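PDB 2D5M: flavoredoxin from Desulfovibrio vulgaris str. 'Miyazaki F', which binds flavin mononucleotide and probably carries electrons between redox partners as a flavoprotein of the flavin reductase-like family. Local coordinates for residues F93-V106 and Y110-L122. Numbering follows the deposited sequence.
Sequences FASLGLTPVPGEHV and YVGEFPMAIELKL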
loop_
_atom_site.group_PDB
_atom_site.type_symbol
_atom_site.label_atom_id
_atom_site.label_comp_id
_atom_site.label_asym_id
_atom_site.label_seq_id
_atom_site.Cartn_x
_atom_site.Cartn_y
_atom_site.Cartn_z
ATOM N N PHE A 93 10.474 17.388 14.585
ATOM C CA PHE A 93 10.554 16.625 15.832
ATOM C C PHE A 93 10.407 17.562 17.026
ATOM O O PHE A 93 9.711 17.249 18.007
ATOM C CB PHE A 93 11.867 15.851 15.920
ATOM C CG PHE A 93 11.908 14.621 15.028
ATOM C CD1 PHE A 93 11.516 13.394 15.550
ATOM C CD2 PHE A 93 12.336 14.691 13.717
ATOM C CE1 PHE A 93 11.559 12.253 14.780
ATOM C CE2 PHE A 93 12.370 13.520 12.940
ATOM C CZ PHE A 93 12.014 12.316 13.488
ATOM N N ALA A 94 11.058 18.736 16.971
ATOM C CA ALA A 94 10.908 19.717 17.998
ATOM C C ALA A 94 9.492 20.217 18.065
ATOM O O ALA A 94 8.902 20.356 19.123
ATOM C CB ALA A 94 11.862 20.926 17.777
ATOM N N SER A 95 8.887 20.537 16.923
ATOM C CA SER A 95 7.521 21.058 16.916
ATOM C C SER A 95 6.512 20.061 17.504
ATOM O O SER A 95 5.575 20.460 18.194
ATOM C CB SER A 95 7.063 21.357 15.485
ATOM O OG SER A 95 7.921 22.345 14.965
ATOM N N LEU A 96 6.700 18.781 17.200
ATOM C CA LEU A 96 5.749 17.723 17.573
ATOM C C LEU A 96 6.050 17.099 18.900
ATOM O O LEU A 96 5.260 16.288 19.384
ATOM C CB LEU A 96 5.713 16.684 16.456
ATOM C CG LEU A 96 5.079 17.168 15.149
ATOM C CD1 LEU A 96 5.286 16.155 14.032
ATOM C CD2 LEU A 96 3.624 17.499 15.321
ATOM N N GLY A 97 7.214 17.410 19.492
ATOM C CA GLY A 97 7.634 16.757 20.730
ATOM C C GLY A 97 7.903 15.275 20.560
ATOM O O GLY A 97 7.577 14.477 21.444
ATOM N N LEU A 98 8.463 14.870 19.437
ATOM C CA LEU A 98 8.830 13.503 19.148
ATOM C C LEU A 98 10.334 13.325 19.117
ATOM O O LEU A 98 11.089 14.325 19.032
ATOM C CB LEU A 98 8.221 13.109 17.764
ATOM C CG LEU A 98 6.715 13.126 17.698
ATOM C CD1 LEU A 98 6.250 12.830 16.278
ATOM C CD2 LEU A 98 6.092 12.122 18.609
ATOM N N THR A 99 10.770 12.095 19.171
ATOM C CA THR A 99 12.199 11.766 19.371
ATOM C C THR A 99 12.797 11.214 18.093
ATOM O O THR A 99 12.364 10.142 17.613
ATOM C CB THR A 99 12.337 10.715 20.459
ATOM O OG1 THR A 99 11.727 11.185 21.678
ATOM C CG2 THR A 99 13.793 10.422 20.788
ATOM N N PRO A 100 13.815 11.875 17.539
ATOM C CA PRO A 100 14.493 11.359 16.344
ATOM C C PRO A 100 15.591 10.385 16.764
ATOM O O PRO A 100 16.663 10.808 17.256
ATOM C CB PRO A 100 15.054 12.637 15.706
ATOM C CG PRO A 100 15.337 13.543 16.886
ATOM C CD PRO A 100 14.334 13.203 17.954
ATOM N N VAL A 101 15.307 9.107 16.668
ATOM C CA VAL A 101 16.221 8.083 17.107
ATOM C C VAL A 101 17.129 7.695 15.957
ATOM O O VAL A 101 16.616 7.301 14.888
ATOM C CB VAL A 101 15.469 6.821 17.617
ATOM C CG1 VAL A 101 16.438 5.766 18.013
ATOM C CG2 VAL A 101 14.528 7.192 18.755
ATOM N N PRO A 102 18.443 7.761 16.085
ATOM C CA PRO A 102 19.294 7.353 14.958
ATOM C C PRO A 102 19.104 5.886 14.607
ATOM O O PRO A 102 19.064 5.015 15.483
ATOM C CB PRO A 102 20.718 7.617 15.442
ATOM C CG PRO A 102 20.568 8.432 16.646
ATOM C CD PRO A 102 19.238 8.231 17.233
ATOM N N GLY A 103 19.009 5.584 13.313
ATOM C CA GLY A 103 19.054 4.224 12.841
ATOM C C GLY A 103 20.302 3.507 13.299
ATOM O O GLY A 103 21.358 4.109 13.441
ATOM N N GLU A 104 20.139 2.210 13.528
ATOM C CA GLU A 104 21.279 1.365 13.910
ATOM C C GLU A 104 22.038 0.886 12.703
ATOM O O GLU A 104 23.228 0.526 12.846
ATOM C CB GLU A 104 20.767 0.201 14.784
ATOM C CG GLU A 104 20.237 0.744 16.126
ATOM C CD GLU A 104 19.679 -0.387 16.988
ATOM O OE1 GLU A 104 19.017 -1.290 16.361
ATOM O OE2 GLU A 104 19.888 -0.459 18.226
ATOM N N HIS A 105 21.382 0.797 11.545
ATOM C CA HIS A 105 21.926 0.207 10.351
ATOM C C HIS A 105 22.081 1.208 9.203
ATOM O O HIS A 105 22.814 0.937 8.257
ATOM C CB HIS A 105 21.048 -0.966 9.876
ATOM C CG HIS A 105 20.877 -2.011 10.920
ATOM N ND1 HIS A 105 21.750 -3.039 11.116
ATOM C CD2 HIS A 105 19.892 -2.118 11.878
ATOM C CE1 HIS A 105 21.277 -3.738 12.149
ATOM N NE2 HIS A 105 20.175 -3.215 12.631
ATOM N N VAL A 106 21.346 2.315 9.242
ATOM C CA VAL A 106 21.313 3.287 8.115
ATOM C C VAL A 106 21.395 4.698 8.708
ATOM O O VAL A 106 21.021 4.916 9.858
ATOM C CB VAL A 106 20.103 3.145 7.184
ATOM C CG1 VAL A 106 19.883 1.678 6.766
ATOM C CG2 VAL A 106 18.833 3.679 7.833
ATOM N N TYR A 110 14.555 7.517 12.952
ATOM C CA TYR A 110 13.154 7.086 12.976
ATOM C C TYR A 110 12.469 7.732 14.176
ATOM O O TYR A 110 13.098 8.366 15.022
ATOM C CB TYR A 110 12.999 5.597 12.962
ATOM C CG TYR A 110 13.569 4.827 14.125
ATOM C CD1 TYR A 110 12.838 4.582 15.253
ATOM C CD2 TYR A 110 14.857 4.323 14.101
ATOM C CE1 TYR A 110 13.351 3.859 16.335
ATOM C CE2 TYR A 110 15.359 3.588 15.150
ATOM C CZ TYR A 110 14.614 3.381 16.262
ATOM O OH TYR A 110 15.117 2.630 17.319
ATOM N N VAL A 111 11.144 7.566 14.253
ATOM C CA VAL A 111 10.358 8.197 15.301
ATOM C C VAL A 111 10.275 7.264 16.509
ATOM O O VAL A 111 9.614 6.211 16.426
ATOM C CB VAL A 111 8.949 8.588 14.836
ATOM C CG1 VAL A 111 8.262 9.334 15.958
ATOM C CG2 VAL A 111 9.003 9.428 13.570
ATOM N N GLY A 112 10.894 7.605 17.589
ATOM C CA GLY A 112 10.993 6.672 18.716
ATOM C C GLY A 112 9.665 6.312 19.327
ATOM O O GLY A 112 9.486 5.201 19.822
ATOM N N GLU A 113 8.714 7.234 19.323
ATOM C CA GLU A 113 7.443 7.016 19.962
ATOM C C GLU A 113 6.553 6.055 19.203
ATOM O O GLU A 113 5.563 5.578 19.772
ATOM C CB GLU A 113 6.691 8.355 20.115
ATOM C CG GLU A 113 7.268 9.323 21.114
ATOM C CD GLU A 113 8.535 9.993 20.753
ATOM O OE1 GLU A 113 8.925 10.025 19.570
ATOM O OE2 GLU A 113 9.158 10.573 21.679
ATOM N N PHE A 114 6.825 5.845 17.908
ATOM C CA PHE A 114 5.944 5.005 17.098
ATOM C C PHE A 114 6.231 3.530 17.363
ATOM O O PHE A 114 7.321 3.164 17.753
ATOM C CB PHE A 114 6.086 5.326 15.630
ATOM C CG PHE A 114 5.534 6.675 15.196
ATOM C CD1 PHE A 114 5.055 7.651 16.071
ATOM C CD2 PHE A 114 5.480 6.960 13.836
ATOM C CE1 PHE A 114 4.618 8.882 15.611
ATOM C CE2 PHE A 114 5.041 8.178 13.394
ATOM C CZ PHE A 114 4.626 9.147 14.258
ATOM N N PRO A 115 5.237 2.685 17.133
ATOM C CA PRO A 115 5.376 1.288 17.510
ATOM C C PRO A 115 6.280 0.479 16.608
ATOM O O PRO A 115 6.762 -0.623 16.972
ATOM C CB PRO A 115 3.939 0.782 17.426
ATOM C CG PRO A 115 3.256 1.671 16.397
ATOM C CD PRO A 115 3.854 2.996 16.750
ATOM N N MET A 116 6.492 0.939 15.404
ATOM C CA MET A 116 7.205 0.173 14.379
ATOM C C MET A 116 8.030 1.137 13.513
ATOM O O MET A 116 7.547 2.179 13.091
ATOM C CB MET A 116 6.219 -0.575 13.522
ATOM C CG MET A 116 6.767 -1.398 12.399
ATOM S SD MET A 116 5.377 -2.444 11.872
ATOM C CE MET A 116 6.225 -3.320 10.622
ATOM N N ALA A 117 9.260 0.733 13.218
ATOM C CA ALA A 117 10.163 1.523 12.405
ATOM C C ALA A 117 10.964 0.554 11.496
ATOM O O ALA A 117 11.315 -0.539 11.895
ATOM C CB ALA A 117 11.089 2.349 13.256
ATOM N N ILE A 118 11.206 1.013 10.291
ATOM C CA ILE A 118 11.912 0.260 9.268
ATOM C C ILE A 118 13.107 1.089 8.818
ATOM O O ILE A 118 12.946 2.293 8.541
ATOM C CB ILE A 118 10.955 -0.018 8.068
ATOM C CG1 ILE A 118 9.650 -0.637 8.511
ATOM C CG2 ILE A 118 11.695 -0.857 7.042
ATOM C CD1 ILE A 118 8.618 -0.750 7.403
ATOM N N GLU A 119 14.284 0.492 8.766
ATOM C CA GLU A 119 15.495 1.139 8.311
ATOM C C GLU A 119 15.801 0.730 6.883
ATOM O O GLU A 119 15.875 -0.484 6.611
ATOM C CB GLU A 119 16.682 0.750 9.225
ATOM C CG GLU A 119 16.500 1.164 10.664
ATOM C CD GLU A 119 17.789 1.205 11.454
ATOM O OE1 GLU A 119 18.847 1.496 10.803
ATOM O OE2 GLU A 119 17.716 1.018 12.689
ATOM N N LEU A 120 15.967 1.702 6.001
ATOM C CA LEU A 120 16.163 1.415 4.578
ATOM C C LEU A 120 17.411 2.096 4.011
ATOM O O LEU A 120 17.760 3.231 4.301
ATOM C CB LEU A 120 14.944 1.835 3.739
ATOM C CG LEU A 120 13.631 1.193 4.196
ATOM C CD1 LEU A 120 12.802 2.150 5.073
ATOM C CD2 LEU A 120 12.783 0.698 3.022
ATOM N N LYS A 121 18.073 1.324 3.127
ATOM C CA LYS A 121 19.189 1.781 2.308
ATOM C C LYS A 121 18.693 2.051 0.919
ATOM O O LYS A 121 18.058 1.173 0.295
ATOM C CB LYS A 121 20.285 0.718 2.260
ATOM C CG LYS A 121 21.465 0.943 1.342
ATOM C CD LYS A 121 22.458 -0.211 1.292
ATOM C CE LYS A 121 21.869 -1.482 0.703
ATOM N NZ LYS A 121 22.786 -2.525 0.219
ATOM N N LEU A 122 18.953 3.215 0.325
ATOM C CA LEU A 122 18.521 3.490 -1.029
ATOM C C LEU A 122 19.259 2.572 -2.015
ATOM O O LEU A 122 20.502 2.568 -2.029
ATOM C CB LEU A 122 18.837 4.944 -1.381
ATOM C CG LEU A 122 18.302 5.403 -2.735
ATOM C CD1 LEU A 122 16.800 5.336 -2.796
ATOM C CD2 LEU A 122 18.836 6.814 -3.076
#
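Phe93, in the short helix 92-96, brings CE1 to within 4.0 Å of Val111 CG2, at the end of the second strand of a small antiparallel hairpin (100-102 with 109-111) lying beside the main sheet of the flavin reductase-like, FMN-binding fold. After Gly97 turns the chain out of the helix, Leu98 packs CD1 on Val111 CG1 and meets the ring of Phe114 obliquely. Thr99 is gripped twice by the carboxylate of Glu113, both times on the syn side: its N donates to OE1, and its OG1 donates to OE2 at 2.6 Å. The Glu113 chain bends at chi2 (72°), turning its carboxylate to the N and OG1 of Thr99. Thr99 O in turn accepts a nearly straight bond from Gly112 N, in the type I turn 111-114. Val101 and Tyr110 form the hydrogen-bonded pair of the hairpin, N to O in both directions, and Val101 CB sits over one face of the Tyr110 ring, a CH-pi contact 3.9 Å from the centroid. Tyr110 CG stands between its backbone N and carbonyl carbon (chi1 62°), which lays the ring against this valine, while its other contacts include Thr67 and Lys142. Beyond Pro102 the loop closes on Glu119 of strand 116-126, whose OE2 makes a salt bridge to Lys142 NZ, as does Glu104 OE1. Glu104 N donates to Glu119 OE2 at 2.8 Å, while OE1 takes His105 N at 2.7 Å and, more weakly, Val106 N at 3.1 Å.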